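Side-chain contacts in phosphoacetylglucosamine mutase (Aspergillus lentulus, PDB 5O9X), which catalyses the interconversion of N-acetylglucosamine 6-phosphate and N-acetylglucosamine 1-phosphate, a phosphoryl-transfer step in hexosamine metabolism: residues A18-E21 against G22-F25; F32-A36 against D37-T41; V42-A45 against V46-A50; H70-A73 against E74-G77. The protein carries 1 engineered substitution. All coordinates share one frame; numbering follows the deposited sequence.

Contact 1: A18-E21 against G22-F25; sequences AKPE and GKIF
With chi1 at -54°, Phe25 sets its CG beside the backbone N, turning the ring back across the loop to meet Pro20, while a bend at the third torsion of Lys19 (99°) brings its CE up to the same ring and the fourth then directs NZ. The motif is a type II beta turn from Pro20 to Lys23, a compact way of reversing a loop, here between helix 4-14 and strand 32-35. Gly22 takes the positive phi that this turn type needs at its third position. The closing bond, Lys23 N to Pro20 O, is weak at 3.5 Å although nearly straight (164°), and side chains reinforce it. Pro20 CB and CG both touch Lys23 CG, the first at 3.8 Å, the two side chains crossing at about a right angle. Pro20 CG also lies 3.8 Å from Phe25 CZ, near the ring plane, so the proline meets the ring at its edge. Lys19 CE comes to the same edge, 4.2 Å from Phe25 CE2. Behind this layer, Phe25 rests on Val42 and Asn101, while Pro20 and Lys23 lean on Leu38. A water bridges the two limbs: it accepts a bond from Lys19 NZ at 2.7 Å and donates one to Lys23 O at 2.8 Å, that carbonyl oxygen standing 4.0 Å above the plane of the Phe25 ring, offset toward its rim.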
# COMPACT_ATOMS: atom_id res chain seq x y z
N ALA A 18 -8.54 -3.22 29.56
CA ALA A 18 -7.56 -4.05 30.26
C ALA A 18 -6.54 -4.47 29.21
O ALA A 18 -6.95 -4.94 28.13
CB ALA A 18 -8.26 -5.27 30.87
N LYS A 19 -5.25 -4.28 29.49
CA LYS A 19 -4.19 -4.81 28.63
C LYS A 19 -4.19 -6.31 28.68
O LYS A 19 -4.37 -6.87 29.77
CB LYS A 19 -2.81 -4.36 29.05
CG LYS A 19 -2.53 -2.92 28.78
CD LYS A 19 -1.09 -2.61 29.09
CE LYS A 19 -0.26 -2.59 27.84
NZ LYS A 19 1.05 -3.22 28.12
N PRO A 20 -3.98 -6.98 27.53
CA PRO A 20 -3.80 -8.44 27.59
C PRO A 20 -2.47 -8.81 28.22
O PRO A 20 -1.44 -8.17 27.95
CB PRO A 20 -3.83 -8.87 26.09
CG PRO A 20 -3.53 -7.64 25.31
CD PRO A 20 -4.00 -6.47 26.14
N GLU A 21 -2.49 -9.84 29.06
CA GLU A 21 -1.35 -10.12 29.92
C GLU A 21 -0.19 -10.61 29.08
O GLU A 21 -0.35 -11.48 28.23
CB GLU A 21 -1.69 -11.18 30.97
CG GLU A 21 -2.84 -10.81 31.88
CD GLU A 21 -2.47 -10.96 33.34
OE1 GLU A 21 -1.27 -10.79 33.67
OE2 GLU A 21 -3.39 -11.24 34.15
N GLY A 22 0.96 -10.02 29.31
CA GLY A 22 2.13 -10.52 28.66
C GLY A 22 2.38 -10.08 27.22
O GLY A 22 3.47 -10.33 26.76
N LYS A 23 1.42 -9.46 26.50
CA LYS A 23 1.69 -9.05 25.09
C LYS A 23 2.51 -7.78 25.06
O LYS A 23 2.22 -6.79 25.76
CB LYS A 23 0.43 -8.83 24.24
CG LYS A 23 -0.62 -9.92 24.37
CD LYS A 23 -0.17 -11.32 23.94
CE LYS A 23 -1.38 -12.21 23.72
NZ LYS A 23 -0.97 -13.49 23.11
N ILE A 24 3.55 -7.83 24.24
CA ILE A 24 4.37 -6.67 23.92
C ILE A 24 3.98 -6.31 22.47
O ILE A 24 3.92 -7.18 21.63
CB ILE A 24 5.88 -7.00 24.04
CG1 ILE A 24 6.29 -7.22 25.56
CG2 ILE A 24 6.72 -5.94 23.34
CD1 ILE A 24 7.55 -8.04 25.80
N PHE A 25 3.66 -5.05 22.22
CA PHE A 25 3.19 -4.58 20.91
C PHE A 25 4.32 -3.92 20.12
O PHE A 25 5.20 -3.32 20.70
CB PHE A 25 2.02 -3.61 21.10
CG PHE A 25 0.92 -4.17 21.93
CD1 PHE A 25 0.10 -5.19 21.43
CD2 PHE A 25 0.70 -3.69 23.24
CE1 PHE A 25 -0.94 -5.71 22.19
CE2 PHE A 25 -0.33 -4.25 24.02
CZ PHE A 25 -1.16 -5.24 23.49
O HOH W 1 3.01 -4.16 26.46

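Contact 2: F32-A36 against D37-T41; sequences FRMKA and DLLNT. Unlike the reference sequence in segment 32-36: Lys35 (reference Arg). With G16 (1,6-di-O-phosphono-alpha-D-glucopyranose), chain B.
Met34 and Leu39 supply the apolar part of this contact, which turns the chain from strand 32-35 into helix 40-56. Met34 has its CG tucked between the backbone N and the carbonyl carbon (chi1 65°), a rotamer that lays the thioether over both leucines that follow. Its CG is 3.6 Å from Leu39 CG, its SD is 3.7 Å from Leu38 CB, and its CE reaches the CD2 branch of Leu39; the side chains meet at a slant.

Backbone hydrogen bonds shape the bend itself. Leu38 N donates to Lys35 O at 3.0 Å and Leu39 N to Ala36 O at 3.2 Å, each spanning three residues in the 3-10 manner. Ala36 O also accepts from Arg140 NH1.

Among the charged groups, the Lys35-Asp37 pair is loose. The extended chain of Lys35, an arginine in the reference sequence, passes the Asp37 carboxylate at a slant, its CB, CG and CE touching the oxygens, yet its NZ stays 4.7 Å from Asp37 OD2, so any attraction is at longer range; NZ also forms a long, weak ion pair with Glu74 OE1. The tight charged contact is that of Arg33, which points the other way, to the bound glucose 1,6-bisphosphate, whose 1-phosphate lies at the guanidinium edge: NH1 reaches O2X and NH2 reaches O1X, each at 2.7 Å, a two-pronged grip.

In the fold, strand 32-35 forms the outer edge of its sheet, bonded along its backbone to strand 75-81, while Leu39 packs on Leu141 of helix 138-151 and Met34 on Val42 of helix 40-56.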
# COMPACT_ATOMS: atom_id res chain seq x y z
N PHE A 32 0.28 -1.05 14.07
CA PHE A 32 -0.08 -2.16 14.91
C PHE A 32 -1.14 -3.01 14.20
O PHE A 32 -2.09 -2.46 13.61
CB PHE A 32 -0.66 -1.65 16.22
CG PHE A 32 0.30 -0.77 17.00
CD1 PHE A 32 1.41 -1.33 17.67
CD2 PHE A 32 0.11 0.62 17.04
CE1 PHE A 32 2.31 -0.50 18.34
CE2 PHE A 32 1.00 1.46 17.74
CZ PHE A 32 2.09 0.88 18.40
N ARG A 33 -0.95 -4.32 14.25
CA ARG A 33 -1.85 -5.24 13.60
C ARG A 33 -1.81 -6.59 14.31
O ARG A 33 -0.73 -7.13 14.55
CB ARG A 33 -1.34 -5.41 12.14
CG ARG A 33 -2.42 -6.02 11.27
CD ARG A 33 -1.92 -5.96 9.82
NE ARG A 33 -1.88 -4.62 9.21
CZ ARG A 33 -1.59 -4.48 7.87
NH1 ARG A 33 -1.48 -5.59 7.08
NH2 ARG A 33 -1.56 -3.28 7.27
N MET A 34 -2.96 -7.15 14.62
CA MET A 34 -3.00 -8.36 15.42
C MET A 34 -4.43 -8.86 15.49
O MET A 34 -5.34 -8.19 14.94
CB MET A 34 -2.51 -8.05 16.86
CG MET A 34 -3.41 -7.08 17.60
SD MET A 34 -2.55 -6.22 18.94
CE MET A 34 -1.41 -5.08 18.15
N LYS A 35 -4.64 -9.98 16.19
CA LYS A 35 -6.01 -10.46 16.42
C LYS A 35 -6.81 -9.35 17.11
O LYS A 35 -6.33 -8.73 18.06
CB LYS A 35 -6.08 -11.83 17.16
CG LYS A 35 -7.37 -12.57 16.90
CD LYS A 35 -7.36 -13.96 17.53
CE LYS A 35 -8.77 -14.46 17.83
NZ LYS A 35 -8.69 -15.95 17.94
N ALA A 36 -8.04 -9.12 16.63
CA ALA A 36 -8.81 -7.90 16.98
C ALA A 36 -9.14 -7.88 18.47
O ALA A 36 -9.28 -6.79 19.04
CB ALA A 36 -10.08 -7.79 16.17
N ASP A 37 -9.23 -9.06 19.11
CA ASP A 37 -9.55 -9.04 20.59
C ASP A 37 -8.40 -8.49 21.45
O ASP A 37 -8.60 -8.21 22.64
CB ASP A 37 -10.07 -10.39 21.13
CG ASP A 37 -9.09 -11.54 20.91
OD1 ASP A 37 -7.93 -11.32 20.44
OD2 ASP A 37 -9.49 -12.69 21.21
N LEU A 38 -7.22 -8.31 20.86
CA LEU A 38 -6.07 -7.73 21.56
C LEU A 38 -5.94 -6.23 21.46
O LEU A 38 -5.07 -5.62 22.14
CB LEU A 38 -4.76 -8.32 21.07
CG LEU A 38 -4.61 -9.83 21.22
CD1 LEU A 38 -3.33 -10.36 20.54
CD2 LEU A 38 -4.76 -10.28 22.70
N LEU A 39 -6.80 -5.60 20.65
CA LEU A 39 -6.56 -4.24 20.21
C LEU A 39 -7.06 -3.06 21.07
O LEU A 39 -6.59 -1.93 20.87
CB LEU A 39 -7.05 -4.08 18.77
CG LEU A 39 -5.98 -4.61 17.80
CD1 LEU A 39 -6.69 -4.91 16.48
CD2 LEU A 39 -4.83 -3.58 17.63
N ASN A 40 -7.97 -3.25 22.04
CA ASN A 40 -8.53 -2.03 22.67
C ASN A 40 -7.47 -1.00 23.20
O ASN A 40 -7.54 0.21 22.91
CB ASN A 40 -9.45 -2.42 23.85
CG ASN A 40 -10.81 -2.89 23.39
OD1 ASN A 40 -11.17 -2.84 22.18
ND2 ASN A 40 -11.57 -3.40 24.32
N THR A 41 -6.52 -1.48 24.01
CA THR A 41 -5.63 -0.53 24.68
C THR A 41 -4.67 0.10 23.65
O THR A 41 -4.23 1.24 23.80
CB THR A 41 -4.90 -1.16 25.85
OG1 THR A 41 -3.98 -2.18 25.42
CG2 THR A 41 -5.90 -1.79 26.83
C1 G16 B . 1.60 -4.04 4.33
C2 G16 B . 2.55 -2.93 3.87
C3 G16 B . 3.30 -3.39 2.58
C4 G16 B . 4.05 -4.70 2.72
C5 G16 B . 3.06 -5.76 3.18
C6 G16 B . 3.68 -7.05 3.65
O1 G16 B . 0.62 -4.26 3.32
O2 G16 B . 1.89 -1.65 3.65
O3 G16 B . 4.09 -2.33 2.19
O4 G16 B . 4.68 -5.21 1.47
O5 G16 B . 2.38 -5.36 4.40
O6 G16 B . 4.58 -6.71 4.81
P G16 B . 5.31 -7.91 5.60
O1P G16 B . 6.03 -8.82 4.58
O2P G16 B . 4.21 -8.75 6.31
O3P G16 B . 6.22 -7.29 6.69
P' G16 B . -0.99 -4.08 3.59
O1X G16 B . -1.18 -2.90 4.58
O2X G16 B . -1.47 -5.36 4.34
O3X G16 B . -1.68 -4.04 2.27

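Contact 3: V42-A45 against V46-A50; sequences VVYA and VGLLA
The Tyr44 ring meets Leu48 obliquely: its CE2 carbon lies 4.0 Å from both methyls of the leucine, CD1 and CD2, so the isobutyl fork straddles one corner of the ring. Around the same side chain, Val144 and Ala148 of helix 138-151 and Ala13 and Ala14 of helix 4-14 add to the packing. Tyr44 reaches this spot with its CG anti to the backbone N (chi1 -172°), which carries the ring beside its own carbonyl and on toward the next turn of the helix.

The backbone is a regular alpha-helix, part of helix 40-56, and a worked case of i to i+4 bonding. Val46 N binds Val42 O at 2.9 Å, Gly47 N binds Val43 O at 2.9 Å, and Leu48 N binds Tyr44 O at 3.3 Å, the longest of the series. Leu49 N binds Ala45 O at 2.9 Å. Gly47 N adds a weak second bond to Tyr44 O. Side chains crowd the same carbonyls: Val46 CG2 sits 3.4 Å from Val42 O, and Leu48 CB lies 3.2 Å from Ala45 O.

Other flanks of the helix are covered too. Val43 and Val46 face Val78 of strand 75-81, while Ala45 and Leu49 pack against helix 91-101. The helix packs on the sheet beside neighbouring helices, within the alpha/beta/alpha domain I fold. Its chemistry is accordingly almost wholly apolar: the carbonyls of Val42 to Ala45 are paired with N-H groups one turn on, and the phenol, the sole polar side-chain group here, pays for burial by bonding through OH to Ile10 O.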
# COMPACT_ATOMS: atom_id res chain seq x y z
N VAL A 42 -4.37 -0.67 22.60
CA VAL A 42 -3.52 -0.22 21.50
C VAL A 42 -4.15 0.98 20.79
O VAL A 42 -3.51 2.01 20.57
CB VAL A 42 -3.25 -1.36 20.47
CG1 VAL A 42 -2.44 -0.85 19.31
CG2 VAL A 42 -2.42 -2.46 21.09
N VAL A 43 -5.40 0.81 20.38
CA VAL A 43 -6.14 1.83 19.68
C VAL A 43 -6.28 3.08 20.59
O VAL A 43 -6.21 4.24 20.11
CB VAL A 43 -7.52 1.23 19.22
CG1 VAL A 43 -8.43 2.32 18.67
CG2 VAL A 43 -7.27 0.12 18.15
N TYR A 44 -6.55 2.82 21.87
CA TYR A 44 -6.66 3.94 22.83
C TYR A 44 -5.33 4.71 22.83
O TYR A 44 -5.34 5.92 22.73
CB TYR A 44 -6.95 3.38 24.24
CG TYR A 44 -7.25 4.47 25.22
CD1 TYR A 44 -8.49 5.10 25.21
CD2 TYR A 44 -6.25 4.95 26.07
CE1 TYR A 44 -8.76 6.15 26.08
CE2 TYR A 44 -6.51 6.00 26.96
CZ TYR A 44 -7.76 6.58 26.96
OH TYR A 44 -8.01 7.63 27.82
N ALA A 45 -4.21 4.00 22.90
CA ALA A 45 -2.87 4.61 22.81
C ALA A 45 -2.66 5.42 21.53
O ALA A 45 -2.11 6.57 21.52
CB ALA A 45 -1.80 3.52 22.89
N VAL A 46 -3.10 4.83 20.42
CA VAL A 46 -3.02 5.54 19.14
C VAL A 46 -3.83 6.87 19.12
O VAL A 46 -3.39 7.84 18.48
CB VAL A 46 -3.40 4.60 17.95
CG1 VAL A 46 -3.48 5.39 16.65
CG2 VAL A 46 -2.33 3.51 17.79
N GLY A 47 -4.98 6.90 19.80
CA GLY A 47 -5.78 8.15 19.88
C GLY A 47 -4.94 9.23 20.61
O GLY A 47 -4.86 10.38 20.19
N LEU A 48 -4.31 8.83 21.69
CA LEU A 48 -3.34 9.72 22.39
C LEU A 48 -2.22 10.24 21.50
O LEU A 48 -1.99 11.47 21.44
CB LEU A 48 -2.82 8.95 23.60
CG LEU A 48 -3.65 9.02 24.89
CD1 LEU A 48 -5.16 9.10 24.79
CD2 LEU A 48 -3.23 7.92 25.84
N LEU A 49 -1.56 9.34 20.77
CA LEU A 49 -0.50 9.71 19.83
C LEU A 49 -0.97 10.66 18.70
O LEU A 49 -0.28 11.63 18.41
CB LEU A 49 0.15 8.48 19.23
CG LEU A 49 1.43 8.92 18.50
CD1 LEU A 49 2.55 9.30 19.46
CD2 LEU A 49 1.89 7.86 17.57
N ALA A 50 -2.13 10.35 18.09
CA ALA A 50 -2.69 11.19 17.04
C ALA A 50 -2.89 12.62 17.57
O ALA A 50 -2.68 13.56 16.83
CB ALA A 50 -4.04 10.62 16.50

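Contact 4: H70-A73 against E74-G77; sequences HNPA and EDNG. With G16 (1,6-di-O-phosphono-alpha-D-glucopyranose), chain B.
Asn71 ND2 donates to Asp75 OD2 at 2.9 Å, the side-chain bond that closes this loop. It is nearly straight (169°), lies in the amide plane, and meets the carboxylate on its anti side, the two planes standing 55° apart. Asn71 CB adds a touch at 3.5 Å from Asp75 OD2, and Pro72 CD lies alongside the carboxylate.

Beneath that bond runs a type I beta turn from Pro72 to Asp75, closed by Asp75 N to Pro72 O at 3.0 Å and leading into strand 75-81. Arg135 grips the loop from outside, bonding to the carbonyl oxygens of Asn71, Pro72 and Asp75.

One residue back, His70 reaches the bound glucose 1,6-bisphosphate. Its CG sits in the cramped position between backbone N and carbonyl carbon (chi1 83°), which turns the ring so that its ND1 edge faces the 1-phosphate, O2X lying in the ring plane; ND1 donates to O2X at 2.7 Å, while His70 N makes a weak 3.3 Å bond to the same oxygen. On the far side of the imidazole, NE2 bonds to Glu510 OE1. The Asn71 amide oxygen stands 3.1 Å above the histidine ring plane, toward its rim.

This is the phosphoserine-loop region of the phosphohexomutase family, whose serine is replaced by an engineered alanine here. Because its OD1 accepts from NH1 of Arg33, which binds the phosphate, Asn71 is a second-shell residue with both ends of its amide in use: ND2 also donates to Thr509 O, and the Asp75 carboxylate would be expected to polarise the amide, perhaps strengthening the hold of OD1 on that arginine.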
# COMPACT_ATOMS: atom_id res chain seq x y z
N HIS A 70 -4.52 -6.68 4.04
CA HIS A 70 -4.53 -8.00 3.42
C HIS A 70 -4.79 -9.14 4.43
O HIS A 70 -5.06 -10.30 4.00
CB HIS A 70 -3.14 -8.33 2.73
CG HIS A 70 -2.11 -8.86 3.65
ND1 HIS A 70 -1.26 -8.02 4.37
CD2 HIS A 70 -1.77 -10.13 4.01
CE1 HIS A 70 -0.45 -8.76 5.11
NE2 HIS A 70 -0.74 -10.04 4.91
N ASN A 71 -4.66 -8.84 5.73
CA ASN A 71 -4.81 -9.89 6.80
C ASN A 71 -6.18 -10.61 6.84
O ASN A 71 -7.22 -10.05 6.41
CB ASN A 71 -4.50 -9.36 8.21
CG ASN A 71 -3.00 -9.04 8.40
OD1 ASN A 71 -2.36 -8.49 7.50
ND2 ASN A 71 -2.47 -9.34 9.59
N PRO A 72 -6.18 -11.82 7.43
CA PRO A 72 -7.47 -12.53 7.54
C PRO A 72 -8.45 -11.68 8.40
O PRO A 72 -8.02 -10.78 9.19
CB PRO A 72 -7.08 -13.87 8.27
CG PRO A 72 -5.60 -14.08 7.87
CD PRO A 72 -5.02 -12.66 7.94
N ALA A 73 -9.74 -11.94 8.22
CA ALA A 73 -10.86 -11.19 8.85
C ALA A 73 -10.76 -11.07 10.37
O ALA A 73 -11.26 -10.06 10.89
CB ALA A 73 -12.21 -11.85 8.47
N GLU A 74 -10.14 -12.04 11.08
CA GLU A 74 -10.14 -11.99 12.56
C GLU A 74 -9.17 -10.90 13.05
O GLU A 74 -9.19 -10.51 14.23
CB GLU A 74 -9.67 -13.33 13.16
CG GLU A 74 -8.18 -13.61 12.86
CD GLU A 74 -7.66 -14.93 13.47
OE1 GLU A 74 -8.36 -15.55 14.31
OE2 GLU A 74 -6.54 -15.34 13.11
N ASP A 75 -8.32 -10.39 12.18
CA ASP A 75 -7.35 -9.32 12.60
C ASP A 75 -7.96 -7.92 12.44
O ASP A 75 -8.94 -7.71 11.71
CB ASP A 75 -6.07 -9.36 11.77
CG ASP A 75 -5.19 -10.59 12.07
OD1 ASP A 75 -5.47 -11.32 13.07
OD2 ASP A 75 -4.20 -10.81 11.33
N ASN A 76 -7.36 -6.94 13.11
CA ASN A 76 -7.57 -5.56 12.76
C ASN A 76 -6.29 -4.81 13.09
O ASN A 76 -5.25 -5.46 13.43
CB ASN A 76 -8.84 -4.94 13.43
CG ASN A 76 -9.51 -3.91 12.51
OD1 ASN A 76 -8.82 -3.33 11.66
ND2 ASN A 76 -10.87 -3.71 12.62
N GLY A 77 -6.28 -3.51 12.90
CA GLY A 77 -5.05 -2.77 13.10
C GLY A 77 -5.31 -1.32 12.96
O GLY A 77 -6.43 -0.86 12.66
C1 G16 B . 1.60 -4.04 4.33
C2 G16 B . 2.55 -2.93 3.87
C3 G16 B . 3.30 -3.39 2.58
C4 G16 B . 4.05 -4.70 2.72
C5 G16 B . 3.06 -5.76 3.18
C6 G16 B . 3.68 -7.05 3.65
O1 G16 B . 0.62 -4.26 3.32
O2 G16 B . 1.89 -1.65 3.65
O3 G16 B . 4.09 -2.33 2.19
O4 G16 B . 4.68 -5.21 1.47
O5 G16 B . 2.38 -5.36 4.40
O6 G16 B . 4.58 -6.71 4.81
P G16 B . 5.31 -7.91 5.60
O1P G16 B . 6.03 -8.82 4.58
O2P G16 B . 4.21 -8.75 6.31
O3P G16 B . 6.22 -7.29 6.69
P' G16 B . -0.99 -4.08 3.59
O1X G16 B . -1.18 -2.90 4.58
O2X G16 B . -1.47 -5.36 4.34
O3X G16 B . -1.68 -4.04 2.27

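Overall arrangement
The four contacts follow one another along the chain, and they show how a ligand site is tied to its scaffold. Contacts 2 and 4, with centres about 10 Å apart, share neighbouring strands of one sheet, joined by probable hydrogen bonds such as Ala36 N to Glu74 O at 3.0 Å; both deliver a side chain to the 1-phosphate of the bound sugar. Contact 3 lies behind contact 2, where Phe32 CG meets Val42 CG1 at 3.6 Å. Contact 1 packs on both, with Phe25 CD1 3.6 Å from Met34 CE and 3.7 Å from Val42 CG2, yet its nearest atoms stay about 10 Å from contact 4.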